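Local structure of putative oxidoreductase (Pseudomonas putida, 3L6D) at the interface of chains A and B. The protein probably binds NADP and acts as an oxidoreductase related to the NADPH-dependent reductive aminases. Coordinates in Å, arbitrary orientation; residue numbers count along the deposited sequence, not the author numbering. Chains: chain A/B, Putative oxidoreductase.

The four patches illustrate how an intertwined two-fold dimer spreads its contacts over helices and loops. Helix 169-199 serves contacts 1, 2 and 4. Contact 1 lies where the two copies of helix 264-281 meet; about 10 Å away between C-alpha centres, contact 2 packs chain B helix 169-199 against chain A helices 169-199, 242-258 and 264-281. Contact 4, about 13 Å from contact 1, shares A:Phe184 with it. Contact 3 is about 9 Å from contact 4 and shares A:Tyr130 and B:Ala222. The interlocking suggests a genuine dimer, although the structure alone does not prove it.

Contact 1: the interface of chains A and B. Residues chain A 184-185, 188, 192, 264-265, 268; chain B 265, 268-269, 272.
The puckered pyrrolidine ring of A:Pro264 turns its CG corner toward the B:Val272 CG2 methyl, 3.4 Å from A:Pro264 CG and tighter than ordinary van der Waals contact. The two side chains cross at about a right angle. The flat group, the A:Glu192 carboxylate, works within its own chain: its OE1 receives the backbone N of A:Val265 at 2.8 Å on the syn lone pair, in a fairly straight bond (162° at H). This bond probably helps to steady the start of helix 264-281, and no nitrogen or oxygen of one chain comes within bonding distance of one on the other.

A:Val265 is gripped through both branches. A:Val265 CG1, anti to the backbone N (chi1 -177°), meets B:Val265 CG1 at 3.6 Å. That a residue touches its own twin places the two-fold axis close by. A:Val265 CG2 instead packs on B:Val269 CG2 at 3.8 Å. B:Val269 in turn spans two helices of chain A, because the same CG2 also touches A:Ala185 CB while B:Val269 CG1 lies against A:Val188 CB at 3.9 Å. Small alanines let the paired helices come near: B:Ala268 CB sits 3.5 Å from the carbonyl O of A:Pro264, and A:Ala268 CB faces B:Ala268 CB at 4.0 Å.

Contact 2: the interface of chains A and B. Residues chain A 189, 252, 256, 266, 269; chain B 177, 181, 184-186.
A:Phe266 lays a face of its ring against B:Ala181, displaced toward the CD1-CE1 rim, in an apolar helix-on-helix patch with no polar atoms within bonding distance across it. From CB the chain runs out with CG anti to the backbone N (chi1 -163°), which carries the ring from helix 264-281 toward helix 169-199 of the partner. CG comes within loose contact of the B:Ala181 CB methyl. A:Phe266 CD1 approaches the helix backbone more closely, lying 3.5 Å from the B:Ala181 carbonyl O, and A:Phe266 CE1, the next atom along this rim, rests 3.7 Å from B:Ala181 CA. An alanine in place of A:Phe266 would probably leave a gap over the B:Ala181 backbone and strip the packing from that turn of helix.

B:Ala181 is also flanked by A:Ile252, which divides its branches. CG2 lies by the B:Thr177 carbonyl O and B:Ala181 CB, whereas the A:Ile252 CD1 tip meets B:Phe184 CD2 at 3.8 Å, at the edge of the phenyl ring and in its plane. Farther along, A:Leu256 and B:Thr177 run antiparallel alongside each other, their methyls A:Leu256 CD2 and B:Thr177 CG2 in loose contact.

At the other end B:Ala185 is held from two helices of chain A. A:Val269 CG2 touches B:Ala185 CA at 3.7 Å. A:Thr189 turns its methyl rather than its hydroxyl toward this residue, and A:Thr189 CG2 stands 3.7 Å from B:Ala185 CB.

Contact 3: the interface of chains A and B. Residues chain A 130, 132-133, 136, 139; chain B 217, 221-222, 225, 239.
A:Arg132 and B:Asp221 reach toward each other tip to tip in a salt bridge, A:Arg132 NH2 to the carboxylate B:Asp221 OD1 at 2.7 Å. Here the 3-10 turn 131-133 and the following loop of the chain A nucleotide-binding region meet helix 204-232 and the B:Gln239 loop of chain B. The guanidinium and carboxylate planes are 21° apart, nearly coplanar, and OD1 is met on its syn side, somewhat out of the carboxylate plane. A chain extended from CG to NE lets the arginine span the gap. Nearby negative charge on B:Glu225 would be expected to favour the guanidinium, although their charged atoms do not touch.

Among the other hydrogen bonds, A:Arg132 NE adds a weak one to the same OD1, and pairs at 2.6 Å with the O of water 1. This water also pairs with B:Asp221 OD2 at 2.7 Å, bridging the two side chains. The backbone N of A:Arg132 gives to B:Gln239 OE1 at 2.9 Å, in the plane of the side-chain carbonyl. The A:Asn133 amide ND2 offers B:Asp221 OD1 another, weak bond.

Nonpolar packing supports these pairs. B:Glu225 CG lies above one face of the guanidinium, near its rim, while B:Gln239 CG sits at its edge. A glutamate in place of A:Arg132 would probably leave B:Asp221 without its positive mate and set two negative groups against each other. Beyond the charged pair, B:Phe217 points CZ into the A:His136 imidazole face, 3.6 Å from A:His136 NE2.

Contact 4: the interface of chains A and B. Residues chain A 128-130, 183-184, 187; chain B 218, 222, 245, 249, 252.
B:Phe218 holds CG anti to its backbone N (chi1 176°), which sends its ring from helix 204-232 in among A:Val128, A:Tyr130 and A:Ala183. The ring of A:Phe184, with CG anti to the carbonyl carbon (chi1 -72°), is brought against B:Phe249 and B:His245.

B:Phe218 is wrapped by chain A. A:Val128 CG1 covers one of its faces at 4.0 Å from B:Phe218 CG, toward the rim, and the carbonyl O of A:Val128 lies 3.4 Å from B:Phe218 CD1. On the other side of the plane, beyond the rim, A:Tyr130 CE2 meets B:Phe218 CE1 at 3.6 Å. A:Ala183 CB lies by the CD2-CE2 edge. A:Phe184 CE1 stands in the ring plane, at the edge.

A:Phe184 has B:Phe249 CE1 above one face, 3.2 Å from A:Phe184 CG, a tight fit. Its ring packs edge-to-face with that of B:His245 (planes 76° apart). A polar link runs tip to tip: A:Tyr130 OH and B:His245 NE2 share a hydrogen bond of 2.7 Å, with NE2 in the plane of the phenol ring. The selenium (SE) of A:Met187, a selenomethionine, closes on B:Ala222 CB at 3.8 Å.

The site joins the end of strand 121-128, the loop after it and helix 169-199 of one chain to helices 204-232 and 242-259 of the other; related reductases form their active site between subunits, so it may lie close by, though the structure alone does not show it.

Contact 1: the interface of chains A and B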
# COMPACT_ATOMS: atom_id res chain seq x y z
N PHE A 184 -5.55 5.60 -4.08
CA PHE A 184 -5.42 5.47 -5.53
C PHE A 184 -3.96 5.58 -6.00
O PHE A 184 -3.53 4.85 -6.91
CB PHE A 184 -6.26 6.53 -6.24
CG PHE A 184 -7.78 6.30 -6.16
CD1 PHE A 184 -8.34 5.02 -6.37
CD2 PHE A 184 -8.65 7.38 -5.94
CE1 PHE A 184 -9.74 4.82 -6.33
CE2 PHE A 184 -10.05 7.21 -5.92
CZ PHE A 184 -10.61 5.92 -6.09
N ALA A 185 -3.18 6.46 -5.37
CA ALA A 185 -1.76 6.55 -5.73
C ALA A 185 -1.04 5.22 -5.43
O ALA A 185 -0.27 4.75 -6.24
CB ALA A 185 -1.07 7.76 -5.07
N VAL A 188 -1.62 2.74 -8.20
CA VAL A 188 -0.87 3.08 -9.41
C VAL A 188 0.63 2.79 -9.28
O VAL A 188 1.26 2.35 -10.26
CB VAL A 188 -1.25 4.49 -9.84
CG1 VAL A 188 -0.34 5.06 -11.00
CG2 VAL A 188 -2.78 4.48 -10.22
N GLU A 192 2.57 0.65 -12.02
CA GLU A 192 3.85 1.10 -12.60
C GLU A 192 4.95 0.05 -12.37
O GLU A 192 5.72 -0.27 -13.28
CB GLU A 192 4.27 2.47 -12.03
CG GLU A 192 5.63 3.01 -12.51
CD GLU A 192 5.89 4.39 -11.95
OE1 GLU A 192 5.41 5.41 -12.53
OE2 GLU A 192 6.56 4.49 -10.91
N PRO A 264 7.19 7.48 -13.97
CA PRO A 264 6.99 8.85 -13.49
C PRO A 264 6.62 8.93 -12.02
O PRO A 264 7.00 9.90 -11.37
CB PRO A 264 5.86 9.37 -14.39
CG PRO A 264 5.13 8.13 -14.81
CD PRO A 264 6.22 7.13 -15.03
N VAL A 265 5.95 7.92 -11.47
CA VAL A 265 5.55 7.99 -10.06
C VAL A 265 6.76 7.77 -9.20
O VAL A 265 7.04 8.57 -8.29
CB VAL A 265 4.39 6.99 -9.69
CG1 VAL A 265 3.99 7.17 -8.26
CG2 VAL A 265 3.18 7.18 -10.62
N ALA A 268 8.90 10.87 -9.20
CA ALA A 268 8.34 11.85 -8.27
C ALA A 268 8.65 11.54 -6.82
O ALA A 268 8.94 12.46 -6.03
CB ALA A 268 6.82 11.98 -8.50
N VAL B 265 3.80 13.41 -6.37
CA VAL B 265 3.56 11.97 -6.57
C VAL B 265 2.16 11.79 -7.13
O VAL B 265 1.97 11.15 -8.17
CB VAL B 265 3.78 11.11 -5.30
CG1 VAL B 265 3.60 9.62 -5.62
CG2 VAL B 265 5.17 11.35 -4.72
N ALA B 268 1.86 12.79 -10.65
CA ALA B 268 2.47 11.83 -11.56
C ALA B 268 1.47 10.70 -11.80
O ALA B 268 1.31 10.22 -12.93
CB ALA B 268 3.77 11.30 -10.97
N VAL B 269 0.79 10.28 -10.73
CA VAL B 269 -0.24 9.26 -10.82
C VAL B 269 -1.36 9.69 -11.76
O VAL B 269 -1.84 8.90 -12.56
CB VAL B 269 -0.82 9.00 -9.41
CG1 VAL B 269 -2.18 8.23 -9.49
CG2 VAL B 269 0.24 8.30 -8.56
N VAL B 272 -0.09 9.40 -15.39
CA VAL B 272 -0.14 8.02 -15.85
C VAL B 272 -1.55 7.58 -16.30
O VAL B 272 -1.70 6.97 -17.37
CB VAL B 272 0.39 7.06 -14.74
CG1 VAL B 272 0.15 5.60 -15.12
CG2 VAL B 272 1.89 7.29 -14.54

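Contact 2: the interface of chains A and B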
# COMPACT_ATOMS: atom_id res chain seq x y z
N THR A 189 1.21 3.03 -8.10
CA THR A 189 2.59 2.61 -7.85
C THR A 189 2.75 1.13 -8.15
O THR A 189 3.73 0.72 -8.77
CB THR A 189 3.14 2.90 -6.41
OG1 THR A 189 2.60 1.98 -5.46
CG2 THR A 189 2.85 4.33 -5.99
N ILE A 252 17.75 2.67 -7.31
CA ILE A 252 16.58 2.06 -7.96
C ILE A 252 16.24 2.82 -9.25
O ILE A 252 16.02 2.19 -10.30
CB ILE A 252 15.37 2.01 -6.99
CG1 ILE A 252 15.65 0.97 -5.88
CG2 ILE A 252 14.09 1.65 -7.73
CD1 ILE A 252 14.84 1.18 -4.58
N LEU A 256 16.09 1.56 -13.18
CA LEU A 256 14.91 1.81 -14.02
C LEU A 256 15.24 2.65 -15.25
O LEU A 256 14.85 2.30 -16.37
CB LEU A 256 13.79 2.47 -13.22
CG LEU A 256 13.31 1.60 -12.06
CD1 LEU A 256 12.51 2.49 -11.15
CD2 LEU A 256 12.46 0.42 -12.63
N PHE A 266 7.50 6.70 -9.47
CA PHE A 266 8.76 6.56 -8.75
C PHE A 266 9.72 7.76 -8.89
O PHE A 266 10.34 8.18 -7.89
CB PHE A 266 9.52 5.24 -9.04
CG PHE A 266 10.59 4.93 -8.00
CD1 PHE A 266 10.24 4.46 -6.73
CD2 PHE A 266 11.92 5.17 -8.28
CE1 PHE A 266 11.23 4.24 -5.73
CE2 PHE A 266 12.92 4.93 -7.30
CZ PHE A 266 12.57 4.48 -6.01
N VAL A 269 8.58 10.25 -6.46
CA VAL A 269 8.96 9.79 -5.14
C VAL A 269 10.41 10.16 -4.84
O VAL A 269 10.71 10.68 -3.78
CB VAL A 269 8.76 8.25 -4.99
CG1 VAL A 269 9.49 7.70 -3.73
CG2 VAL A 269 7.31 7.90 -4.96
N THR B 177 14.44 -4.76 -7.91
CA THR B 177 14.34 -3.36 -8.28
C THR B 177 12.87 -2.87 -8.31
O THR B 177 12.53 -1.86 -7.67
CB THR B 177 15.07 -3.09 -9.63
OG1 THR B 177 16.47 -3.34 -9.44
CG2 THR B 177 14.87 -1.65 -10.09
N ALA B 181 10.81 -0.39 -5.78
CA ALA B 181 10.16 0.78 -6.35
C ALA B 181 8.71 0.87 -5.83
O ALA B 181 8.30 1.92 -5.32
CB ALA B 181 10.19 0.77 -7.89
N PHE B 184 8.61 1.29 -1.69
CA PHE B 184 9.01 2.62 -1.23
C PHE B 184 8.07 3.70 -1.76
O PHE B 184 7.74 4.63 -1.04
CB PHE B 184 10.43 2.96 -1.62
CG PHE B 184 11.46 2.16 -0.89
CD1 PHE B 184 11.41 2.01 0.49
CD2 PHE B 184 12.51 1.55 -1.59
CE1 PHE B 184 12.38 1.27 1.17
CE2 PHE B 184 13.52 0.83 -0.91
CZ PHE B 184 13.45 0.68 0.46
N ALA B 185 7.63 3.57 -3.01
CA ALA B 185 6.67 4.54 -3.53
C ALA B 185 5.36 4.55 -2.73
O ALA B 185 4.81 5.61 -2.46
CB ALA B 185 6.40 4.30 -5.01
N ALA B 186 4.88 3.37 -2.37
CA ALA B 186 3.65 3.23 -1.58
C ALA B 186 3.79 3.97 -0.26
O ALA B 186 2.89 4.72 0.13
CB ALA B 186 3.33 1.77 -1.35

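Contact 3: the interface of chains A and B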
# COMPACT_ATOMS: atom_id res chain seq x y z
N TYR A 130 -15.43 -0.36 -3.57
CA TYR A 130 -16.04 -0.76 -4.85
C TYR A 130 -17.37 -1.47 -4.56
O TYR A 130 -17.57 -1.95 -3.44
CB TYR A 130 -15.03 -1.61 -5.65
CG TYR A 130 -13.86 -0.78 -6.14
CD1 TYR A 130 -14.01 0.10 -7.21
CD2 TYR A 130 -12.61 -0.85 -5.53
CE1 TYR A 130 -12.92 0.89 -7.66
CE2 TYR A 130 -11.52 -0.07 -5.97
CZ TYR A 130 -11.70 0.80 -7.03
OH TYR A 130 -10.67 1.57 -7.51
N ARG A 132 -18.64 -4.28 -5.23
CA ARG A 132 -18.49 -5.65 -4.75
C ARG A 132 -18.26 -5.71 -3.24
O ARG A 132 -18.58 -6.71 -2.64
CB ARG A 132 -17.38 -6.42 -5.52
CG ARG A 132 -16.00 -5.81 -5.40
CD ARG A 132 -14.90 -6.76 -5.85
NE ARG A 132 -13.59 -6.23 -5.50
CZ ARG A 132 -12.99 -5.24 -6.15
NH1 ARG A 132 -13.59 -4.68 -7.19
NH2 ARG A 132 -11.79 -4.83 -5.78
N ASN A 133 -17.74 -4.64 -2.61
CA ASN A 133 -17.57 -4.68 -1.15
C ASN A 133 -18.55 -3.82 -0.32
O ASN A 133 -18.41 -3.68 0.91
CB ASN A 133 -16.12 -4.35 -0.75
CG ASN A 133 -15.17 -5.40 -1.23
OD1 ASN A 133 -15.44 -6.59 -1.05
ND2 ASN A 133 -14.08 -4.99 -1.90
N HIS A 136 -19.59 -5.19 3.23
CA HIS A 136 -18.50 -5.93 3.80
C HIS A 136 -18.20 -5.37 5.17
O HIS A 136 -18.15 -4.14 5.32
CB HIS A 136 -17.26 -5.82 2.91
CG HIS A 136 -16.25 -6.88 3.15
ND1 HIS A 136 -15.55 -6.98 4.33
CD2 HIS A 136 -15.83 -7.90 2.36
CE1 HIS A 136 -14.73 -8.02 4.26
NE2 HIS A 136 -14.87 -8.58 3.06
N SER A 139 -15.36 -2.96 5.14
CA SER A 139 -15.49 -1.73 4.35
C SER A 139 -15.70 -0.55 5.28
O SER A 139 -16.24 -0.70 6.39
CB SER A 139 -16.63 -1.81 3.34
OG SER A 139 -16.24 -2.57 2.20
N PHE B 217 -7.97 -1.89 4.04
CA PHE B 217 -8.74 -2.95 3.33
C PHE B 217 -8.99 -2.59 1.87
O PHE B 217 -8.78 -3.39 0.96
CB PHE B 217 -10.07 -3.25 4.06
CG PHE B 217 -10.94 -4.23 3.33
CD1 PHE B 217 -10.57 -5.57 3.29
CD2 PHE B 217 -12.09 -3.82 2.68
CE1 PHE B 217 -11.35 -6.52 2.58
CE2 PHE B 217 -12.88 -4.75 1.97
CZ PHE B 217 -12.50 -6.10 1.92
N ASP B 221 -7.58 -5.04 -0.92
CA ASP B 221 -8.58 -5.74 -1.73
C ASP B 221 -8.43 -5.31 -3.20
O ASP B 221 -8.55 -6.16 -4.10
CB ASP B 221 -9.99 -5.47 -1.21
CG ASP B 221 -11.08 -5.96 -2.16
OD1 ASP B 221 -11.46 -5.23 -3.10
OD2 ASP B 221 -11.57 -7.06 -1.94
N ALA B 222 -8.14 -4.03 -3.43
CA ALA B 222 -7.92 -3.51 -4.81
C ALA B 222 -6.68 -4.12 -5.50
O ALA B 222 -6.76 -4.53 -6.66
CB ALA B 222 -7.84 -1.99 -4.82
N GLU B 225 -7.42 -7.81 -6.29
CA GLU B 225 -8.25 -7.91 -7.45
C GLU B 225 -7.50 -7.56 -8.76
O GLU B 225 -7.71 -8.22 -9.78
CB GLU B 225 -9.52 -7.07 -7.25
CG GLU B 225 -10.36 -6.95 -8.50
CD GLU B 225 -11.15 -8.21 -8.90
OE1 GLU B 225 -11.13 -9.24 -8.18
OE2 GLU B 225 -11.81 -8.12 -9.98
N GLN B 239 -16.44 -3.29 -13.47
CA GLN B 239 -16.50 -2.65 -12.15
C GLN B 239 -15.82 -1.28 -11.84
O GLN B 239 -16.33 -0.47 -11.09
CB GLN B 239 -16.11 -3.70 -11.13
CG GLN B 239 -16.09 -3.23 -9.71
CD GLN B 239 -16.63 -4.27 -8.76
OE1 GLN B 239 -17.19 -3.96 -7.75
NE2 GLN B 239 -16.43 -5.51 -9.10
O HOH W 1 -13.12 -8.19 -3.79

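Contact 4: the interface of chains A and B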
# COMPACT_ATOMS: atom_id res chain seq x y z
N VAL A 128 -16.00 4.13 1.01
CA VAL A 128 -14.69 3.77 0.52
C VAL A 128 -14.68 2.33 0.08
O VAL A 128 -14.03 1.53 0.66
CB VAL A 128 -13.64 4.05 1.59
CG1 VAL A 128 -12.29 4.12 1.02
CG2 VAL A 128 -13.94 5.29 2.27
N ALA A 129 -15.39 2.02 -0.96
CA ALA A 129 -15.45 0.68 -1.44
C ALA A 129 -15.87 0.65 -2.88
O ALA A 129 -16.59 1.50 -3.31
CB ALA A 129 -16.41 -0.08 -0.66
N TYR A 130 -15.43 -0.36 -3.57
CA TYR A 130 -16.04 -0.76 -4.85
C TYR A 130 -17.37 -1.47 -4.56
O TYR A 130 -17.57 -1.95 -3.44
CB TYR A 130 -15.03 -1.61 -5.65
CG TYR A 130 -13.86 -0.78 -6.14
CD1 TYR A 130 -14.01 0.10 -7.21
CD2 TYR A 130 -12.61 -0.85 -5.53
CE1 TYR A 130 -12.92 0.89 -7.66
CE2 TYR A 130 -11.52 -0.07 -5.97
CZ TYR A 130 -11.70 0.80 -7.03
OH TYR A 130 -10.67 1.57 -7.51
N ALA A 183 -4.82 6.20 -1.35
CA ALA A 183 -5.32 4.89 -1.79
C ALA A 183 -5.13 4.64 -3.26
O ALA A 183 -4.58 3.62 -3.66
CB ALA A 183 -6.80 4.72 -1.42
N PHE A 184 -5.55 5.60 -4.08
CA PHE A 184 -5.42 5.47 -5.53
C PHE A 184 -3.96 5.58 -6.00
O PHE A 184 -3.53 4.85 -6.91
CB PHE A 184 -6.26 6.53 -6.24
CG PHE A 184 -7.78 6.30 -6.16
CD1 PHE A 184 -8.34 5.02 -6.37
CD2 PHE A 184 -8.65 7.38 -5.94
CE1 PHE A 184 -9.74 4.82 -6.33
CE2 PHE A 184 -10.05 7.21 -5.92
CZ PHE A 184 -10.61 5.92 -6.09
N MSE A 187 -2.24 2.15 -5.42
CA MSE A 187 -2.60 1.25 -6.53
C MSE A 187 -1.74 1.49 -7.79
O MSE A 187 -1.24 0.55 -8.39
CB MSE A 187 -4.07 1.38 -6.90
CG MSE A 187 -5.01 0.92 -5.79
SE MSE A 187 -6.90 1.39 -6.17
CE MSE A 187 -7.17 0.83 -7.96
N PHE B 218 -9.42 -1.35 1.64
CA PHE B 218 -9.71 -0.91 0.31
C PHE B 218 -8.50 -1.13 -0.62
O PHE B 218 -8.64 -1.70 -1.70
CB PHE B 218 -10.15 0.56 0.37
CG PHE B 218 -10.41 1.19 -0.94
CD1 PHE B 218 -11.60 0.96 -1.63
CD2 PHE B 218 -9.49 2.07 -1.47
CE1 PHE B 218 -11.87 1.58 -2.83
CE2 PHE B 218 -9.75 2.71 -2.69
CZ PHE B 218 -10.96 2.44 -3.38
N ALA B 222 -8.14 -4.03 -3.43
CA ALA B 222 -7.92 -3.51 -4.81
C ALA B 222 -6.68 -4.12 -5.50
O ALA B 222 -6.76 -4.53 -6.66
CB ALA B 222 -7.84 -1.99 -4.82
N HIS B 245 -12.01 6.56 -13.22
CA HIS B 245 -10.92 6.85 -12.29
C HIS B 245 -10.15 8.09 -12.71
O HIS B 245 -9.83 8.93 -11.86
CB HIS B 245 -9.95 5.66 -12.13
CG HIS B 245 -10.48 4.55 -11.26
ND1 HIS B 245 -11.48 3.70 -11.67
CD2 HIS B 245 -10.13 4.16 -10.01
CE1 HIS B 245 -11.73 2.82 -10.71
NE2 HIS B 245 -10.92 3.08 -9.69
N PHE B 249 -9.62 11.15 -10.28
CA PHE B 249 -8.26 11.58 -9.93
C PHE B 249 -8.07 13.09 -10.20
O PHE B 249 -7.51 13.80 -9.36
CB PHE B 249 -7.18 10.77 -10.68
CG PHE B 249 -7.11 9.28 -10.29
CD1 PHE B 249 -8.10 8.68 -9.53
CD2 PHE B 249 -6.05 8.48 -10.75
CE1 PHE B 249 -8.06 7.31 -9.22
CE2 PHE B 249 -5.99 7.12 -10.43
CZ PHE B 249 -7.00 6.53 -9.65
N ILE B 252 -9.69 15.08 -7.40
CA ILE B 252 -8.85 15.05 -6.21
C ILE B 252 -7.68 16.03 -6.39
O ILE B 252 -7.41 16.84 -5.50
CB ILE B 252 -8.35 13.60 -5.90
CG1 ILE B 252 -9.52 12.73 -5.45
CG2 ILE B 252 -7.24 13.59 -4.82
CD1 ILE B 252 -9.26 11.21 -5.62